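Local coordinates for protein condensin complex subunit 3 (Schizosaccharomyces pombe, PDB 5OQR) that serves as a regulatory subunit of condensin, the complex required to convert interphase chromatin into condensed, mitotic-like chromosomes, at residues Arg227-Leu235 against Ala246-Trp254; Leu262-Val271 against Thr307-Arg315. One frame throughout, in Å; residues are numbered along the deposited sequence.

Overall arrangement
Both contacts lie in an all-helical solenoid built from successive helix pairs, and they come in series along the chain. Interaction 1 joins helices 224-235 and 240-257 within HEAT repeat 5; interaction 2 then joins the short helix 262-266 and the residues after it to the start of helix 308-324. Their centres are about 15 Å apart, and they touch. L265 packs on L250 and W254, while R227 NH1 probably donates to R268 O (2.9 Å). Helix 275-288 lies against both, meeting L235 and A247 in the first and L262, L266 and V271 in the second. The two contacts thus belong to one continuous part of the solenoid, linked by L265, R227 and helix 275-288.

Interaction 1: Arg227-Leu235 against Ala246-Trp254; sequences RVRILKWGL and AADMLAYQW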
loop_
_atom_site.group_PDB
_atom_site.type_symbol
_atom_site.label_atom_id
_atom_site.label_comp_id
_atom_site.label_asym_id
_atom_site.label_seq_id
_atom_site.Cartn_x
_atom_site.Cartn_y
_atom_site.Cartn_z
ATOM N N ARG A 227 10.319 -2.345 14.310
ATOM C CA ARG A 227 10.913 -3.453 13.569
ATOM C C ARG A 227 9.877 -4.152 12.701
ATOM O O ARG A 227 10.159 -4.517 11.556
ATOM C CB ARG A 227 11.536 -4.460 14.535
ATOM C CG ARG A 227 12.505 -3.877 15.543
ATOM C CD ARG A 227 12.828 -4.898 16.615
ATOM N NE ARG A 227 13.574 -4.322 17.729
ATOM C CZ ARG A 227 13.803 -4.948 18.878
ATOM N NH1 ARG A 227 13.338 -6.174 19.075
ATOM N NH2 ARG A 227 14.492 -4.345 19.836
ATOM N N VAL A 228 8.673 -4.353 13.235
ATOM C CA VAL A 228 7.646 -5.088 12.504
ATOM C C VAL A 228 7.061 -4.226 11.395
ATOM O O VAL A 228 6.802 -4.709 10.286
ATOM C CB VAL A 228 6.559 -5.582 13.476
ATOM C CG1 VAL A 228 5.412 -6.248 12.724
ATOM C CG2 VAL A 228 7.157 -6.546 14.481
ATOM N N ARG A 229 6.841 -2.941 11.670
ATOM C CA ARG A 229 6.275 -2.062 10.655
ATOM C C ARG A 229 7.218 -1.930 9.467
ATOM O O ARG A 229 6.774 -1.850 8.316
ATOM C CB ARG A 229 5.966 -0.695 11.264
ATOM C CG ARG A 229 4.928 0.101 10.488
ATOM C CD ARG A 229 4.222 1.132 11.359
ATOM N NE ARG A 229 5.107 2.228 11.761
ATOM C CZ ARG A 229 5.552 2.452 12.996
ATOM N NH1 ARG A 229 5.205 1.665 14.006
ATOM N NH2 ARG A 229 6.351 3.487 13.227
ATOM N N ILE A 230 8.527 -1.924 9.727
ATOM C CA ILE A 230 9.510 -1.893 8.646
ATOM C C ILE A 230 9.336 -3.107 7.742
ATOM O O ILE A 230 9.119 -2.982 6.531
ATOM C CB ILE A 230 10.937 -1.826 9.220
ATOM C CG1 ILE A 230 11.161 -0.486 9.921
ATOM C CG2 ILE A 230 11.978 -2.024 8.118
ATOM C CD1 ILE A 230 12.435 -0.420 10.722
ATOM N N LEU A 231 9.442 -4.304 8.322
ATOM C CA LEU A 231 9.397 -5.522 7.522
ATOM C C LEU A 231 8.058 -5.672 6.815
ATOM O O LEU A 231 8.002 -6.127 5.667
ATOM C CB LEU A 231 9.677 -6.735 8.408
ATOM C CG LEU A 231 10.995 -6.701 9.181
ATOM C CD1 LEU A 231 11.108 -7.924 10.073
ATOM C CD2 LEU A 231 12.180 -6.614 8.234
ATOM N N LYS A 232 6.967 -5.294 7.481
ATOM C CA LYS A 232 5.654 -5.385 6.852
ATOM C C LYS A 232 5.615 -4.580 5.561
ATOM O O LYS A 232 5.124 -5.057 4.532
ATOM C CB LYS A 232 4.576 -4.901 7.822
ATOM C CG LYS A 232 3.156 -5.168 7.344
ATOM C CD LYS A 232 2.124 -4.466 8.210
ATOM C CE LYS A 232 2.134 -2.962 7.985
ATOM N NZ LYS A 232 1.053 -2.273 8.739
ATOM N N TRP A 233 6.132 -3.352 5.596
ATOM C CA TRP A 233 6.147 -2.519 4.398
ATOM C C TRP A 233 7.163 -3.031 3.384
ATOM O O TRP A 233 6.850 -3.184 2.199
ATOM C CB TRP A 233 6.455 -1.071 4.778
ATOM C CG TRP A 233 5.304 -0.335 5.389
ATOM C CD1 TRP A 233 3.977 -0.574 5.186
ATOM C CD2 TRP A 233 5.378 0.763 6.304
ATOM N NE1 TRP A 233 3.221 0.308 5.915
ATOM C CE2 TRP A 233 4.057 1.140 6.611
ATOM C CE3 TRP A 233 6.433 1.465 6.892
ATOM C CZ2 TRP A 233 3.763 2.187 7.482
ATOM C CZ3 TRP A 233 6.140 2.504 7.756
ATOM C CH2 TRP A 233 4.816 2.855 8.042
ATOM N N GLY A 234 8.386 -3.308 3.836
ATOM C CA GLY A 234 9.440 -3.677 2.906
ATOM C C GLY A 234 9.158 -4.978 2.180
ATOM O O GLY A 234 9.240 -5.049 0.953
ATOM N N LEU A 235 8.824 -6.027 2.930
ATOM C CA LEU A 235 8.674 -7.352 2.341
ATOM C C LEU A 235 7.397 -7.503 1.526
ATOM O O LEU A 235 7.281 -8.473 0.771
ATOM C CB LEU A 235 8.713 -8.411 3.440
ATOM C CG LEU A 235 9.912 -8.326 4.386
ATOM C CD1 LEU A 235 9.856 -9.462 5.386
ATOM C CD2 LEU A 235 11.226 -8.348 3.620
ATOM N N ALA A 246 14.759 -4.691 1.097
ATOM C CA ALA A 246 14.305 -4.975 2.453
ATOM C C ALA A 246 14.638 -6.405 2.855
ATOM O O ALA A 246 14.993 -6.665 4.009
ATOM C CB ALA A 246 12.803 -4.724 2.562
ATOM N N ALA A 247 14.530 -7.344 1.914
ATOM C CA ALA A 247 14.877 -8.729 2.206
ATOM C C ALA A 247 16.373 -8.893 2.439
ATOM O O ALA A 247 16.785 -9.749 3.229
ATOM C CB ALA A 247 14.413 -9.634 1.067
ATOM N N ASP A 248 17.198 -8.087 1.767
ATOM C CA ASP A 248 18.642 -8.173 1.963
ATOM C C ASP A 248 19.052 -7.576 3.302
ATOM O O ASP A 248 19.936 -8.110 3.980
ATOM C CB ASP A 248 19.369 -7.473 0.815
ATOM C CG ASP A 248 19.459 -8.332 -0.434
ATOM O OD1 ASP A 248 18.673 -9.292 -0.557
ATOM O OD2 ASP A 248 20.317 -8.047 -1.295
ATOM N N MET A 249 18.427 -6.465 3.698
ATOM C CA MET A 249 18.684 -5.905 5.020
ATOM C C MET A 249 18.309 -6.898 6.106
ATOM O O MET A 249 18.992 -7.000 7.131
ATOM C CB MET A 249 17.899 -4.608 5.193
ATOM C CG MET A 249 17.893 -4.043 6.615
ATOM S SD MET A 249 16.580 -2.836 6.860
ATOM C CE MET A 249 15.133 -3.884 6.738
ATOM N N LEU A 250 17.217 -7.630 5.900
ATOM C CA LEU A 250 16.768 -8.605 6.882
ATOM C C LEU A 250 17.675 -9.828 6.897
ATOM O O LEU A 250 17.960 -10.384 7.962
ATOM C CB LEU A 250 15.319 -8.993 6.573
ATOM C CG LEU A 250 14.556 -9.981 7.460
ATOM C CD1 LEU A 250 14.783 -11.412 7.002
ATOM C CD2 LEU A 250 14.917 -9.817 8.930
ATOM N N ALA A 251 18.166 -10.241 5.732
ATOM C CA ALA A 251 18.867 -11.509 5.597
ATOM C C ALA A 251 20.379 -11.401 5.743
ATOM O O ALA A 251 21.045 -12.437 5.812
ATOM C CB ALA A 251 18.542 -12.142 4.240
ATOM N N TYR A 252 20.942 -10.194 5.788
ATOM C CA TYR A 252 22.394 -10.061 5.851
ATOM C C TYR A 252 22.847 -9.128 6.965
ATOM O O TYR A 252 23.919 -9.331 7.543
ATOM C CB TYR A 252 22.942 -9.576 4.508
ATOM C CG TYR A 252 23.027 -10.664 3.459
ATOM C CD1 TYR A 252 23.895 -11.735 3.613
ATOM C CD2 TYR A 252 22.244 -10.619 2.316
ATOM C CE1 TYR A 252 23.977 -12.731 2.662
ATOM C CE2 TYR A 252 22.321 -11.610 1.358
ATOM C CZ TYR A 252 23.189 -12.663 1.537
ATOM O OH TYR A 252 23.270 -13.656 0.586
ATOM N N GLN A 253 22.053 -8.106 7.279
ATOM C CA GLN A 253 22.400 -7.207 8.375
ATOM C C GLN A 253 21.723 -7.625 9.679
ATOM O O GLN A 253 22.395 -7.875 10.683
ATOM C CB GLN A 253 22.021 -5.766 8.026
ATOM C CG GLN A 253 22.536 -4.749 9.039
ATOM C CD GLN A 253 21.690 -3.496 9.097
ATOM O OE1 GLN A 253 21.114 -3.073 8.095
ATOM N NE2 GLN A 253 21.602 -2.899 10.280
ATOM N N TRP A 254 20.391 -7.694 9.677
ATOM C CA TRP A 254 19.667 -7.976 10.912
ATOM C C TRP A 254 20.020 -9.352 11.458
ATOM O O TRP A 254 20.173 -9.524 12.672
ATOM C CB TRP A 254 18.164 -7.854 10.674
ATOM C CG TRP A 254 17.718 -6.434 10.523
ATOM C CD1 TRP A 254 18.494 -5.365 10.186
ATOM C CD2 TRP A 254 16.396 -5.922 10.720
ATOM N NE1 TRP A 254 17.738 -4.223 10.155
ATOM C CE2 TRP A 254 16.445 -4.536 10.480
ATOM C CE3 TRP A 254 15.177 -6.501 11.075
ATOM C CZ2 TRP A 254 15.323 -3.721 10.582
ATOM C CZ3 TRP A 254 14.063 -5.690 11.175
ATOM C CH2 TRP A 254 14.143 -4.317 10.929
#
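R227, I230, L231, G234 and L235 of 227-235 meet A246, A247, M249, L250 and W254 of 246-254 in a buried, mainly apolar helix-helix contact inside HEAT repeat 5. The segment axes approach to 9.6 Å at 131° between their N-to-C directions, so the helices run roughly antiparallel but splay. The CA atoms show this directly: G234 and A246 are 5.1 Å apart, whereas R227 and W254, at the wide end, are 10.2 Å apart. With no side chain on G234, A246 CB can rest on the backbone, 3.5 Å from G234 CA. Next to it, L235 CD2 lies along the backbone from A246 to A247. Two helices folded back on each other in this way form the hairpin of a HEAT repeat. Y209 of helix 202-212 packs on I230, A246 and M249, and L280 of helix 275-288 packs on L235. W233, turned from this interface, donates through NE1 to an aromatic side chain of another protein chain. At the wide end the gap is filled by the W254 indole, on which F219 stacks. W254 CZ3 lies 3.6 Å from L231 CD2, the leucine and the indole lying alongside each other and pointing opposite ways. R227 O sits at the ring edge near the ring plane, 4.0 Å from W254 CH2. M249, bent at its last torsion (chi3 68°), brings CE over one face of the indole, offset toward the rim, and within 3.9 Å of I230 CG2. A wider pi-type turn at 249-254 places the ring, with M249 O accepting from both Q253 N and W254 N. Replacing W254 by an alanine would probably open a gap beside L231, leave the M249 methyl without its ring face and remove the stack with F219.

Interaction 2: Leu262-Val271 against Thr307-Arg315; sequences LLELLERLDV and TAESSLLAR
E309 of 307-315 reaches across L266, E267 and V271 of 262-271, where the axes of 262-266 and 308-315 make 116°. Its CB faces L266 CB at 3.8 Å. With CG anti to its own carbonyl carbon (chi1 -59°), that methylene lies against the L266-E267 peptide, 3.7 Å from L266 C, and also touches V271 CG2. A bend at chi2 of E309 (81°) then turns the carboxylate across the E267 side chain, the two crossing at about a right angle, with E309 CD 3.6 Å from E267 CG. E309 OE1 turns back to its own helix end and accepts a weak bond from T307 OG1 (3.4 Å); T307 is the N-cap, and its OG1 accepts from S310 N at 2.8 Å. OE2 passes E267 CA and points to a water that donates to L266 O and accepts from V271 N; the modelled water-OE2 distance is too short to be trusted at this resolution. Around this polar side chain the packing is aliphatic: L262 CD2 meets L313 CD1 at 3.7 Å, L263 CD2 lies over S310 CA, and V271 CB packs alongside L312 CD2, with A278 of helix 275-288 touching both residues. E267 OE2 stands 4.8 Å from E309 OE1, so the two carboxylates, if both are ionised, would repel each other mildly; the helix N-terminus beneath E309 would probably help to offset this.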
loop_
_atom_site.group_PDB
_atom_site.type_symbol
_atom_site.label_atom_id
_atom_site.label_comp_id
_atom_site.label_asym_id
_atom_site.label_seq_id
_atom_site.Cartn_x
_atom_site.Cartn_y
_atom_site.Cartn_z
ATOM N N LEU A 262 18.715 -17.424 13.519
ATOM C CA LEU A 262 17.388 -17.029 13.064
ATOM C C LEU A 262 16.388 -17.017 14.212
ATOM O O LEU A 262 15.541 -16.118 14.296
ATOM C CB LEU A 262 16.920 -17.972 11.955
ATOM C CG LEU A 262 15.612 -17.604 11.256
ATOM C CD1 LEU A 262 15.733 -16.271 10.541
ATOM C CD2 LEU A 262 15.220 -18.698 10.283
ATOM N N LEU A 263 16.464 -18.004 15.105
ATOM C CA LEU A 263 15.564 -18.034 16.253
ATOM C C LEU A 263 15.741 -16.795 17.120
ATOM O O LEU A 263 14.758 -16.179 17.548
ATOM C CB LEU A 263 15.807 -19.299 17.077
ATOM C CG LEU A 263 15.239 -20.612 16.538
ATOM C CD1 LEU A 263 15.636 -21.756 17.453
ATOM C CD2 LEU A 263 13.728 -20.548 16.401
ATOM N N GLU A 264 16.989 -16.416 17.395
ATOM C CA GLU A 264 17.232 -15.242 18.225
ATOM C C GLU A 264 16.653 -13.989 17.584
ATOM O O GLU A 264 16.161 -13.097 18.282
ATOM C CB GLU A 264 18.731 -15.078 18.474
ATOM C CG GLU A 264 19.066 -13.979 19.468
ATOM C CD GLU A 264 20.520 -14.004 19.900
ATOM O OE1 GLU A 264 20.999 -12.980 20.432
ATOM O OE2 GLU A 264 21.184 -15.044 19.707
ATOM N N LEU A 265 16.707 -13.903 16.254
ATOM C CA LEU A 265 16.061 -12.794 15.559
ATOM C C LEU A 265 14.549 -12.850 15.729
ATOM O O LEU A 265 13.907 -11.822 15.970
ATOM C CB LEU A 265 16.440 -12.819 14.077
ATOM C CG LEU A 265 15.885 -11.717 13.168
ATOM C CD1 LEU A 265 16.805 -11.529 11.978
ATOM C CD2 LEU A 265 14.478 -12.025 12.671
ATOM N N LEU A 266 13.962 -14.040 15.593
ATOM C CA LEU A 266 12.515 -14.172 15.726
ATOM C C LEU A 266 12.043 -13.723 17.102
ATOM O O LEU A 266 10.959 -13.145 17.235
ATOM C CB LEU A 266 12.100 -15.619 15.466
ATOM C CG LEU A 266 12.340 -16.145 14.050
ATOM C CD1 LEU A 266 12.126 -17.647 13.997
ATOM C CD2 LEU A 266 11.434 -15.445 13.060
ATOM N N GLU A 267 12.841 -13.978 18.138
ATOM C CA GLU A 267 12.454 -13.587 19.486
ATOM C C GLU A 267 12.381 -12.076 19.654
ATOM O O GLU A 267 11.794 -11.604 20.632
ATOM C CB GLU A 267 13.430 -14.179 20.500
ATOM C CG GLU A 267 13.458 -15.696 20.499
ATOM C CD GLU A 267 14.489 -16.265 21.449
ATOM O OE1 GLU A 267 15.012 -15.501 22.287
ATOM O OE2 GLU A 267 14.779 -17.476 21.355
ATOM N N ARG A 268 12.954 -11.312 18.726
ATOM C CA ARG A 268 12.911 -9.858 18.772
ATOM C C ARG A 268 11.803 -9.285 17.898
ATOM O O ARG A 268 11.817 -8.088 17.596
ATOM C CB ARG A 268 14.262 -9.280 18.351
ATOM C CG ARG A 268 15.434 -9.696 19.228
ATOM C CD ARG A 268 15.517 -8.872 20.506
ATOM N NE ARG A 268 14.459 -9.202 21.459
ATOM C CZ ARG A 268 14.512 -10.209 22.324
ATOM N NH1 ARG A 268 15.571 -11.007 22.364
ATOM N NH2 ARG A 268 13.499 -10.427 23.152
ATOM N N LEU A 269 10.845 -10.114 17.483
ATOM C CA LEU A 269 9.740 -9.667 16.649
ATOM C C LEU A 269 8.374 -9.921 17.269
ATOM O O LEU A 269 7.361 -9.565 16.655
ATOM C CB LEU A 269 9.803 -10.348 15.275
ATOM C CG LEU A 269 11.039 -10.052 14.425
ATOM C CD1 LEU A 269 10.986 -10.856 13.143
ATOM C CD2 LEU A 269 11.154 -8.568 14.119
ATOM N N ASP A 270 8.312 -10.518 18.456
ATOM C CA ASP A 270 7.050 -10.784 19.141
ATOM C C ASP A 270 6.073 -11.500 18.208
ATOM O O ASP A 270 4.984 -11.017 17.899
ATOM C CB ASP A 270 6.450 -9.485 19.680
ATOM C CG ASP A 270 5.360 -9.727 20.700
ATOM O OD1 ASP A 270 4.480 -8.854 20.849
ATOM O OD2 ASP A 270 5.385 -10.788 21.355
ATOM N N VAL A 271 6.491 -12.690 17.769
ATOM C CA VAL A 271 5.792 -13.385 16.693
ATOM C C VAL A 271 4.365 -13.733 17.087
ATOM O O VAL A 271 3.470 -13.768 16.235
ATOM C CB VAL A 271 6.582 -14.642 16.278
ATOM C CG1 VAL A 271 7.971 -14.255 15.802
ATOM C CG2 VAL A 271 6.667 -15.639 17.426
ATOM N N THR A 307 9.045 -23.685 21.355
ATOM C CA THR A 307 8.762 -22.319 21.765
ATOM C C THR A 307 7.841 -21.682 20.729
ATOM O O THR A 307 7.519 -22.280 19.701
ATOM C CB THR A 307 10.049 -21.503 21.917
ATOM O OG1 THR A 307 10.589 -21.201 20.625
ATOM C CG2 THR A 307 11.082 -22.267 22.728
ATOM N N ALA A 308 7.409 -20.453 21.008
ATOM C CA ALA A 308 6.603 -19.724 20.036
ATOM C C ALA A 308 7.376 -19.518 18.740
ATOM O O ALA A 308 6.857 -19.761 17.646
ATOM C CB ALA A 308 6.161 -18.385 20.622
ATOM N N GLU A 309 8.631 -19.079 18.848
ATOM C CA GLU A 309 9.448 -18.863 17.659
ATOM C C GLU A 309 9.860 -20.186 17.034
ATOM O O GLU A 309 9.841 -20.334 15.806
ATOM C CB GLU A 309 10.683 -18.036 18.013
ATOM C CG GLU A 309 10.382 -16.671 18.609
ATOM C CD GLU A 309 10.053 -16.728 20.092
ATOM O OE1 GLU A 309 10.040 -17.842 20.656
ATOM O OE2 GLU A 309 9.805 -15.661 20.692
ATOM N N SER A 310 10.240 -21.157 17.864
ATOM C CA SER A 310 10.658 -22.456 17.351
ATOM C C SER A 310 9.524 -23.144 16.603
ATOM O O SER A 310 9.745 -23.751 15.550
ATOM C CB SER A 310 11.155 -23.320 18.510
ATOM O OG SER A 310 10.977 -24.697 18.247
ATOM N N SER A 311 8.298 -23.049 17.121
ATOM C CA SER A 311 7.173 -23.717 16.473
ATOM C C SER A 311 6.775 -23.002 15.188
ATOM O O SER A 311 6.411 -23.648 14.199
ATOM C CB SER A 311 5.988 -23.796 17.433
ATOM O OG SER A 311 5.483 -22.509 17.732
ATOM N N LEU A 312 6.831 -21.670 15.184
ATOM C CA LEU A 312 6.508 -20.922 13.975
ATOM C C LEU A 312 7.499 -21.229 12.862
ATOM O O LEU A 312 7.124 -21.291 11.687
ATOM C CB LEU A 312 6.496 -19.425 14.275
ATOM C CG LEU A 312 6.105 -18.519 13.106
ATOM C CD1 LEU A 312 4.625 -18.631 12.816
ATOM C CD2 LEU A 312 6.480 -17.092 13.408
ATOM N N LEU A 313 8.770 -21.422 13.213
ATOM C CA LEU A 313 9.777 -21.731 12.203
ATOM C C LEU A 313 9.482 -23.056 11.514
ATOM O O LEU A 313 9.630 -23.174 10.293
ATOM C CB LEU A 313 11.165 -21.762 12.843
ATOM C CG LEU A 313 12.314 -22.141 11.908
ATOM C CD1 LEU A 313 12.431 -21.151 10.757
ATOM C CD2 LEU A 313 13.612 -22.225 12.686
ATOM N N ALA A 314 9.077 -24.070 12.279
ATOM C CA ALA A 314 8.774 -25.364 11.681
ATOM C C ALA A 314 7.550 -25.279 10.779
ATOM O O ALA A 314 7.535 -25.853 9.685
ATOM C CB ALA A 314 8.568 -26.410 12.777
ATOM N N ARG A 315 6.513 -24.563 11.218
ATOM C CA ARG A 315 5.305 -24.436 10.411
ATOM C C ARG A 315 5.590 -23.698 9.109
ATOM O O ARG A 315 5.011 -24.022 8.065
ATOM C CB ARG A 315 4.218 -23.725 11.217
ATOM C CG ARG A 315 3.043 -23.207 10.393
ATOM C CD ARG A 315 3.253 -21.756 9.972
ATOM N NE ARG A 315 2.089 -21.206 9.282
ATOM C CZ ARG A 315 1.224 -20.343 9.805
ATOM N NH1 ARG A 315 0.203 -19.918 9.079
ATOM N NH2 ARG A 315 1.368 -19.894 11.045
HETATM O O HOH W 1 8.817 -13.660 19.499
#